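Side-chain contacts in cysteine desulfurase (Thermococcus onnurineus, PDB 5B89), which probably converts L-cysteine to L-alanine with the help of pyridoxal 5'-phosphate, passing the sulfur on to a carrier as a persulfide: residues Lys50-Val53 and Glu54-Glu58; Met77-His80 and Lys81-Ser85; Arg22-Glu25 and Asp26-Asp30. All coordinates share one frame; numbering follows the deposited sequence.

Contact 1: Lys50-Val53 and Glu54-Glu58; sequences KPVV and EAMDE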
loop_
_atom_site.group_PDB
_atom_site.type_symbol
_atom_site.label_atom_id
_atom_site.label_comp_id
_atom_site.label_asym_id
_atom_site.label_seq_id
_atom_site.Cartn_x
_atom_site.Cartn_y
_atom_site.Cartn_z
ATOM N N LYS B 50 21.451 -2.570 4.037
ATOM C CA LYS B 50 21.154 -3.323 5.263
ATOM C C LYS B 50 20.576 -2.555 6.348
ATOM O O LYS B 50 19.677 -3.004 7.040
ATOM C CB LYS B 50 22.418 -4.052 5.738
ATOM C CG LYS B 50 22.704 -5.204 4.881
ATOM C CD LYS B 50 24.085 -5.823 5.231
ATOM C CE LYS B 50 24.186 -6.240 6.675
ATOM N NZ LYS B 50 23.487 -7.521 6.889
ATOM N N PRO B 51 20.995 -1.318 6.582
ATOM C CA PRO B 51 20.377 -0.568 7.667
ATOM C C PRO B 51 18.872 -0.295 7.510
ATOM O O PRO B 51 18.201 -0.145 8.449
ATOM C CB PRO B 51 21.152 0.748 7.672
ATOM C CG PRO B 51 22.480 0.380 7.166
ATOM C CD PRO B 51 22.246 -0.687 6.140
ATOM N N VAL B 52 18.378 -0.256 6.295
ATOM C CA VAL B 52 16.976 -0.040 6.061
ATOM C C VAL B 52 16.205 -1.339 6.432
ATOM O O VAL B 52 15.214 -1.311 7.041
ATOM C CB VAL B 52 16.739 0.368 4.613
ATOM C CG1 VAL B 52 15.264 0.307 4.286
ATOM C CG2 VAL B 52 17.336 1.766 4.355
ATOM N N VAL B 53 16.771 -2.458 6.045
ATOM C CA VAL B 53 16.206 -3.748 6.385
ATOM C C VAL B 53 16.199 -3.923 7.913
ATOM O O VAL B 53 15.227 -4.314 8.430
ATOM C CB VAL B 53 16.948 -4.891 5.681
ATOM C CG1 VAL B 53 16.391 -6.244 6.111
ATOM C CG2 VAL B 53 16.804 -4.736 4.203
ATOM N N GLU B 54 17.297 -3.565 8.577
ATOM C CA GLU B 54 17.395 -3.623 9.995
ATOM C C GLU B 54 16.380 -2.819 10.711
ATOM O O GLU B 54 15.718 -3.217 11.719
ATOM C CB GLU B 54 18.795 -3.356 10.441
ATOM C CG GLU B 54 19.821 -4.374 9.963
ATOM C CD GLU B 54 21.324 -4.015 9.976
ATOM O OE1 GLU B 54 21.668 -2.860 10.301
ATOM O OE2 GLU B 54 22.098 -4.928 9.562
ATOM N N ALA B 55 16.074 -1.586 10.188
ATOM C CA ALA B 55 15.108 -0.801 10.832
ATOM C C ALA B 55 13.682 -1.378 10.846
ATOM O O ALA B 55 12.871 -1.272 11.744
ATOM C CB ALA B 55 15.062 0.634 10.217
ATOM N N MET B 56 13.368 -1.969 9.715
ATOM C CA MET B 56 12.099 -2.615 9.516
ATOM C C MET B 56 11.981 -3.887 10.358
ATOM O O MET B 56 10.972 -4.133 10.922
ATOM C CB MET B 56 11.922 -2.987 8.036
ATOM C CG MET B 56 11.759 -1.773 7.167
ATOM S SD MET B 56 11.196 -2.214 5.523
ATOM C CE MET B 56 12.523 -3.210 4.866
ATOM N N ASP B 57 13.054 -4.642 10.416
ATOM C CA ASP B 57 13.121 -5.867 11.206
ATOM C C ASP B 57 12.913 -5.523 12.685
ATOM O O ASP B 57 12.368 -6.287 13.410
ATOM C CB ASP B 57 14.528 -6.474 11.105
ATOM C CG ASP B 57 14.824 -7.222 9.814
ATOM O OD1 ASP B 57 14.001 -7.477 9.040
ATOM O OD2 ASP B 57 16.006 -7.545 9.659
ATOM N N GLU B 58 13.379 -4.358 13.108
ATOM C CA GLU B 58 13.214 -3.931 14.470
ATOM C C GLU B 58 11.739 -3.714 14.803
ATOM O O GLU B 58 11.301 -4.090 15.827
ATOM C CB GLU B 58 14.070 -2.693 14.786
ATOM C CG GLU B 58 14.112 -2.373 16.250
ATOM C CD GLU B 58 14.679 -1.001 16.595
ATOM O OE1 GLU B 58 15.183 -0.885 17.713
ATOM O OE2 GLU B 58 14.603 -0.059 15.826
#

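Contact 2: Met77-His80 and Lys81-Ser85; sequences MATH and KYEES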
loop_
_atom_site.group_PDB
_atom_site.type_symbol
_atom_site.label_atom_id
_atom_site.label_comp_id
_atom_site.label_asym_id
_atom_site.label_seq_id
_atom_site.Cartn_x
_atom_site.Cartn_y
_atom_site.Cartn_z
ATOM N N MET B 77 4.910 2.821 21.121
ATOM C CA MET B 77 6.232 2.821 20.500
ATOM C C MET B 77 6.002 2.858 18.965
ATOM O O MET B 77 6.626 3.660 18.218
ATOM C CB MET B 77 7.157 1.634 20.829
ATOM C CG MET B 77 8.487 1.717 20.165
ATOM S SD MET B 77 9.455 3.259 20.450
ATOM C CE MET B 77 9.828 3.167 22.209
ATOM N N ALA B 78 5.149 1.993 18.464
ATOM C CA ALA B 78 4.812 2.015 17.011
ATOM C C ALA B 78 4.284 3.354 16.536
ATOM O O ALA B 78 4.728 3.814 15.502
ATOM C CB ALA B 78 3.854 0.854 16.653
ATOM N N THR B 79 3.380 3.943 17.271
ATOM C CA THR B 79 2.798 5.241 16.942
ATOM C C THR B 79 3.937 6.292 16.948
ATOM O O THR B 79 4.005 7.104 15.986
ATOM C CB THR B 79 1.700 5.653 17.912
ATOM O OG1 THR B 79 0.664 4.697 17.843
ATOM C CG2 THR B 79 1.146 6.962 17.514
ATOM N N HIS B 80 4.782 6.312 17.964
ATOM C CA HIS B 80 5.911 7.297 17.965
ATOM C C HIS B 80 6.772 7.116 16.783
ATOM O O HIS B 80 7.112 8.136 16.123
ATOM C CB HIS B 80 6.714 7.111 19.235
ATOM C CG HIS B 80 8.128 7.670 19.239
ATOM N ND1 HIS B 80 8.368 9.020 19.422
ATOM C CD2 HIS B 80 9.342 7.093 19.057
ATOM C CE1 HIS B 80 9.668 9.245 19.337
ATOM N NE2 HIS B 80 10.284 8.093 19.127
ATOM N N LYS B 81 7.172 5.888 16.399
ATOM C CA LYS B 81 8.061 5.666 15.265
ATOM C C LYS B 81 7.318 6.003 13.942
ATOM O O LYS B 81 7.977 6.500 12.978
ATOM C CB LYS B 81 8.621 4.238 15.249
ATOM C CG LYS B 81 9.591 4.022 16.392
ATOM C CD LYS B 81 10.875 4.749 16.278
ATOM C CE LYS B 81 11.720 4.251 15.229
ATOM N NZ LYS B 81 13.063 4.918 15.111
ATOM N N TYR B 82 6.043 5.753 13.817
ATOM C CA TYR B 82 5.282 6.105 12.615
ATOM C C TYR B 82 5.210 7.642 12.443
ATOM O O TYR B 82 5.476 8.150 11.368
ATOM C CB TYR B 82 3.864 5.481 12.670
ATOM C CG TYR B 82 2.979 5.732 11.477
ATOM C CD1 TYR B 82 3.388 5.296 10.208
ATOM C CD2 TYR B 82 1.792 6.379 11.549
ATOM C CE1 TYR B 82 2.599 5.481 9.146
ATOM C CE2 TYR B 82 1.008 6.577 10.412
ATOM C CZ TYR B 82 1.478 6.158 9.220
ATOM O OH TYR B 82 0.717 6.338 8.044
ATOM N N GLU B 83 4.887 8.349 13.513
ATOM C CA GLU B 83 4.913 9.844 13.511
ATOM C C GLU B 83 6.307 10.307 13.228
ATOM O O GLU B 83 6.460 11.301 12.424
ATOM C CB GLU B 83 4.427 10.335 14.861
ATOM C CG GLU B 83 2.983 10.114 15.148
ATOM C CD GLU B 83 2.601 10.535 16.583
ATOM O OE1 GLU B 83 3.504 10.744 17.467
ATOM O OE2 GLU B 83 1.395 10.518 16.833
ATOM N N GLU B 84 7.345 9.775 13.842
ATOM C CA GLU B 84 8.754 10.161 13.512
ATOM C C GLU B 84 9.015 10.052 11.983
ATOM O O GLU B 84 9.683 10.902 11.370
ATOM C CB GLU B 84 9.755 9.421 14.324
ATOM C CG GLU B 84 11.189 9.667 14.033
ATOM C CD GLU B 84 12.149 8.599 14.593
ATOM O OE1 GLU B 84 12.275 7.433 14.152
ATOM O OE2 GLU B 84 12.946 8.978 15.524
ATOM N N SER B 85 8.552 8.952 11.381
ATOM C CA SER B 85 8.819 8.664 9.992
ATOM C C SER B 85 8.070 9.713 9.161
ATOM O O SER B 85 8.685 10.164 8.197
ATOM C CB SER B 85 8.242 7.236 9.712
ATOM O OG SER B 85 8.965 6.255 10.430
HETATM O O HOH W 1 12.934 7.337 18.000
#

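Contact 3: Arg22-Glu25 and Asp26-Asp30; sequences RIPE and DVRKD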
loop_
_atom_site.group_PDB
_atom_site.type_symbol
_atom_site.label_atom_id
_atom_site.label_comp_id
_atom_site.label_asym_id
_atom_site.label_seq_id
_atom_site.Cartn_x
_atom_site.Cartn_y
_atom_site.Cartn_z
ATOM N N ARG B 22 33.618 7.394 1.609
ATOM C CA ARG B 22 34.160 7.141 0.326
ATOM C C ARG B 22 32.976 6.722 -0.569
ATOM O O ARG B 22 32.312 5.791 -0.265
ATOM C CB ARG B 22 35.156 5.997 0.350
ATOM C CG ARG B 22 36.394 6.226 1.135
ATOM C CD ARG B 22 37.470 5.247 0.712
ATOM N NE ARG B 22 37.072 3.847 0.733
ATOM C CZ ARG B 22 36.615 3.209 1.804
ATOM N NH1 ARG B 22 36.485 3.871 2.947
ATOM N NH2 ARG B 22 36.299 1.932 1.743
ATOM N N ILE B 23 32.732 7.436 -1.645
ATOM C CA ILE B 23 31.666 7.103 -2.588
ATOM C C ILE B 23 32.350 6.576 -3.817
ATOM O O ILE B 23 33.226 7.200 -4.312
ATOM C CB ILE B 23 30.962 8.393 -3.034
ATOM C CG1 ILE B 23 30.270 9.044 -1.874
ATOM C CG2 ILE B 23 30.031 8.172 -4.218
ATOM C CD1 ILE B 23 29.362 8.141 -1.133
ATOM N N PRO B 24 31.984 5.375 -4.401
ATOM C CA PRO B 24 30.827 4.638 -3.872
ATOM C C PRO B 24 31.053 3.515 -2.842
ATOM O O PRO B 24 30.128 2.899 -2.347
ATOM C CB PRO B 24 30.294 3.999 -5.140
ATOM C CG PRO B 24 31.485 3.625 -5.907
ATOM C CD PRO B 24 32.460 4.676 -5.684
ATOM N N GLU B 25 32.306 3.253 -2.555
ATOM C CA GLU B 25 32.669 2.151 -1.692
ATOM C C GLU B 25 31.963 1.984 -0.393
ATOM O O GLU B 25 31.593 0.913 -0.073
ATOM C CB GLU B 25 34.188 2.180 -1.446
ATOM C CG GLU B 25 34.970 1.982 -2.731
ATOM C CD GLU B 25 35.374 3.283 -3.436
ATOM O OE1 GLU B 25 36.250 3.195 -4.318
ATOM O OE2 GLU B 25 34.867 4.316 -3.120
ATOM N N ASP B 26 31.796 3.047 0.358
ATOM C CA ASP B 26 31.194 2.933 1.697
ATOM C C ASP B 26 29.650 2.737 1.624
ATOM O O ASP B 26 29.049 2.313 2.623
ATOM C CB ASP B 26 31.478 4.153 2.563
ATOM C CG ASP B 26 32.910 4.136 3.089
ATOM O OD1 ASP B 26 33.519 3.036 3.039
ATOM O OD2 ASP B 26 33.441 5.191 3.494
ATOM N N VAL B 27 29.054 2.963 0.476
ATOM C CA VAL B 27 27.643 2.611 0.258
ATOM C C VAL B 27 27.532 1.135 -0.116
ATOM O O VAL B 27 26.659 0.367 0.374
ATOM C CB VAL B 27 27.014 3.535 -0.771
ATOM C CG1 VAL B 27 25.491 3.225 -0.868
ATOM C CG2 VAL B 27 27.160 4.966 -0.302
ATOM N N ARG B 28 28.362 0.670 -1.016
ATOM C CA ARG B 28 28.386 -0.676 -1.548
ATOM C C ARG B 28 28.594 -1.675 -0.425
ATOM O O ARG B 28 28.034 -2.789 -0.521
ATOM C CB ARG B 28 29.442 -0.843 -2.589
ATOM C CG ARG B 28 29.209 -0.019 -3.870
ATOM C CD ARG B 28 30.418 -0.023 -4.766
ATOM N NE ARG B 28 30.680 -1.312 -5.365
ATOM C CZ ARG B 28 30.112 -1.798 -6.429
ATOM N NH1 ARG B 28 29.140 -1.186 -7.102
ATOM N NH2 ARG B 28 30.423 -3.013 -6.913
ATOM N N LYS B 29 29.309 -1.319 0.604
ATOM C CA LYS B 29 29.510 -2.242 1.713
ATOM C C LYS B 29 28.255 -2.613 2.450
ATOM O O LYS B 29 28.253 -3.557 3.134
ATOM C CB LYS B 29 30.436 -1.658 2.754
ATOM C CG LYS B 29 31.867 -1.623 2.364
ATOM C CD LYS B 29 32.613 -0.788 3.382
ATOM C CE LYS B 29 33.446 -1.649 4.284
ATOM N NZ LYS B 29 34.609 -2.127 3.501
ATOM N N ASP B 30 27.203 -1.829 2.305
ATOM C CA ASP B 30 25.943 -2.103 2.945
ATOM C C ASP B 30 24.918 -2.806 2.036
ATOM O O ASP B 30 23.838 -3.047 2.466
ATOM C CB ASP B 30 25.276 -0.815 3.405
ATOM C CG ASP B 30 26.003 -0.139 4.545
ATOM O OD1 ASP B 30 26.654 -0.808 5.294
ATOM O OD2 ASP B 30 25.933 1.061 4.648
#

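Contact 1: Lys50-Val53 and Glu54-Glu58
K50 and E54, one turn apart on the helix, both set CG anti to the carbonyl carbon, which turns the two chains toward each other; the lysine then bends at chi3 (57°) and chi4 (78°), bringing its end beside the extended glutamate. The two side chains cross at a slant. K50 CE comes 3.8 Å from E54 OE2, and K50 NZ stands 4.0 Å from the same oxygen, a long salt bridge rather than a tight one. The glutamate's stem lies over the backbone of K50, its CG 3.2 Å from K50 O, and its other oxygen, OE1, rests near CA of P51.

A turn further on, V53 and D57 repeat the i to i+4 pairing with different chemistry. V53 holds CG1 anti to its backbone N (chi1 177°), which sets this methyl 3.8 Å from D57 OD2, an apolar branch against a carboxylate. On the buried side M56 CE lies 4.5 Å from V52 CG1, a loose apolar touch, and M56 also packs on P241 and on Y60 of the second subunit.

Behind these side chains runs the first part of helix 50-62. E54 N donates to K50 O at 2.9 Å, and D57 N donates to V53 O at 3.0 Å. The bond from M56 N to V52 O is weak.

The dimer interface crosses this helix: V53 packs on D57 of the second subunit, and D57 OD1 lies close to its own counterpart there. Two carboxylates brought together in this way would probably raise the proton affinity of one or both, whereas the long K50-E54 pair is likely to contribute only modest electrostatic attraction.

Contact 2: Met77-His80 and Lys81-Ser85
From M77 to E84 the backbone is regular alpha-helix, four successive i to i+4 bonds joining the two segments, with K81 N 2.9 Å from M77 O and E84 N 2.8 Å from H80 O. The M77 and K81 side chains run alongside each other in a common direction, and the sulfur M77 SD rests 4.1 Å from K81 CG.

K81 bends at chi2 and chi3 (-70° and -69°), which curls its chain past the imidazole of H80, with CD 3.9 Å from H80 CD2, and delivers the amine to E84. There K81 NZ donates to E84 OE1 at 2.8 Å in a salt bridge, meeting the oxygen on its syn side and somewhat out of the carboxylate plane. The other oxygen of E84 accepts a hydrogen bond from a water that is also hydrogen-bonded to H80 NE2 (3.0 Å). Lysine and water thus hold one oxygen each and should limit the carboxylate's rotation.

E83 crosses T79 at a slant: the methyl T79 CG2 touches E83 OE2 at 3.6 Å, while E83 OE1 forms a salt bridge with R69. The threonine hydroxyl is hydrogen-bonded to S75 O within the helix and to R69 N; through R69, T79 and E83 tie this face to the preceding loop. At the far end K81 O is gripped twice, by S85 N and by S85 OG at 2.7 Å, one donor above and one below the plane of that carbonyl.

The Y82 side chain lies about 8 Å from that of T288, a pyridoxal 5'-phosphate-binding residue, and Y82 OH bonds to E285. Helix 73-93 lies against helix 291-307, where K81 and S85 pack on I295 and Y82 on A294; M77 and K81 meet Y63 just beyond helix 50-62.

Contact 3: Arg22-Glu25 and Asp26-Asp30
Charge and hydrogen bonding meet at R22 and D26. The guanidinium and carboxylate planes stand 89° apart, and D26 OD1 lies over one face of the guanidinium, 3.1 Å from R22 NH1. This is a salt bridge made face-on, without the coplanar two-pronged geometry of an end-on pair. The bend of the arginine at chi3 (-53°) turns its head back over the aspartate. D26 OD2 takes the backbone N of R22 at 2.9 Å; the bond is almost straight at the hydrogen but comes from well above the carboxylate plane. One carboxylate therefore serves both the main chain and the side chain of R22.

The backbone answers in kind. D26 N donates to R22 O at 2.9 Å, closing a reciprocal pair between the two residues. P24, preceded by a cis peptide bond, offers its carbonyl oxygen to two donors, R28 N at 3.1 Å and V27 N at 3.0 Å. The bonds to R22 O and P24 O lead the chain from the loop into the short helix 25-28. K29 N reaches E25 O at 3.3 Å, a longer bond.

Apolar contacts follow on other faces of the turn. I23 CD1 meets V27 CG2 at 4.0 Å, the two branches running alongside each other. P24 and R28 are arranged likewise, with P24 CG 4.0 Å from R28 CD; the arginine then carries on to a salt bridge with E402 and to the carbonyl of Y397.

The turn is seated between several helices: I23 packs on I307 and Q315, V27 on Y303 and I307, and P24 on Q315, so these side chains bear on helices 291-307 and 309-329, while R28 ties the turn to helix 400-415.

Starting from the N terminus, contact 3 comes first and closes a small turn that leads into helix 25-28. Contacts 1 and 2 close single helical turns, in helix 50-62 and helix 73-93. All three stand in series; none nests in or crosses another. Contacts 3 and 1 touch directly: K50 N is 2.9 Å from D30 O, probably a hydrogen bond, and P51 packs on D30. Contacts 1 and 2 approach to about 5 Å between nearest atoms without touching, while contacts 2 and 3 stay about 17 Å apart at their nearest atoms. Helix 291-307 is common ground for all three, and contact 1 also reaches the second subunit.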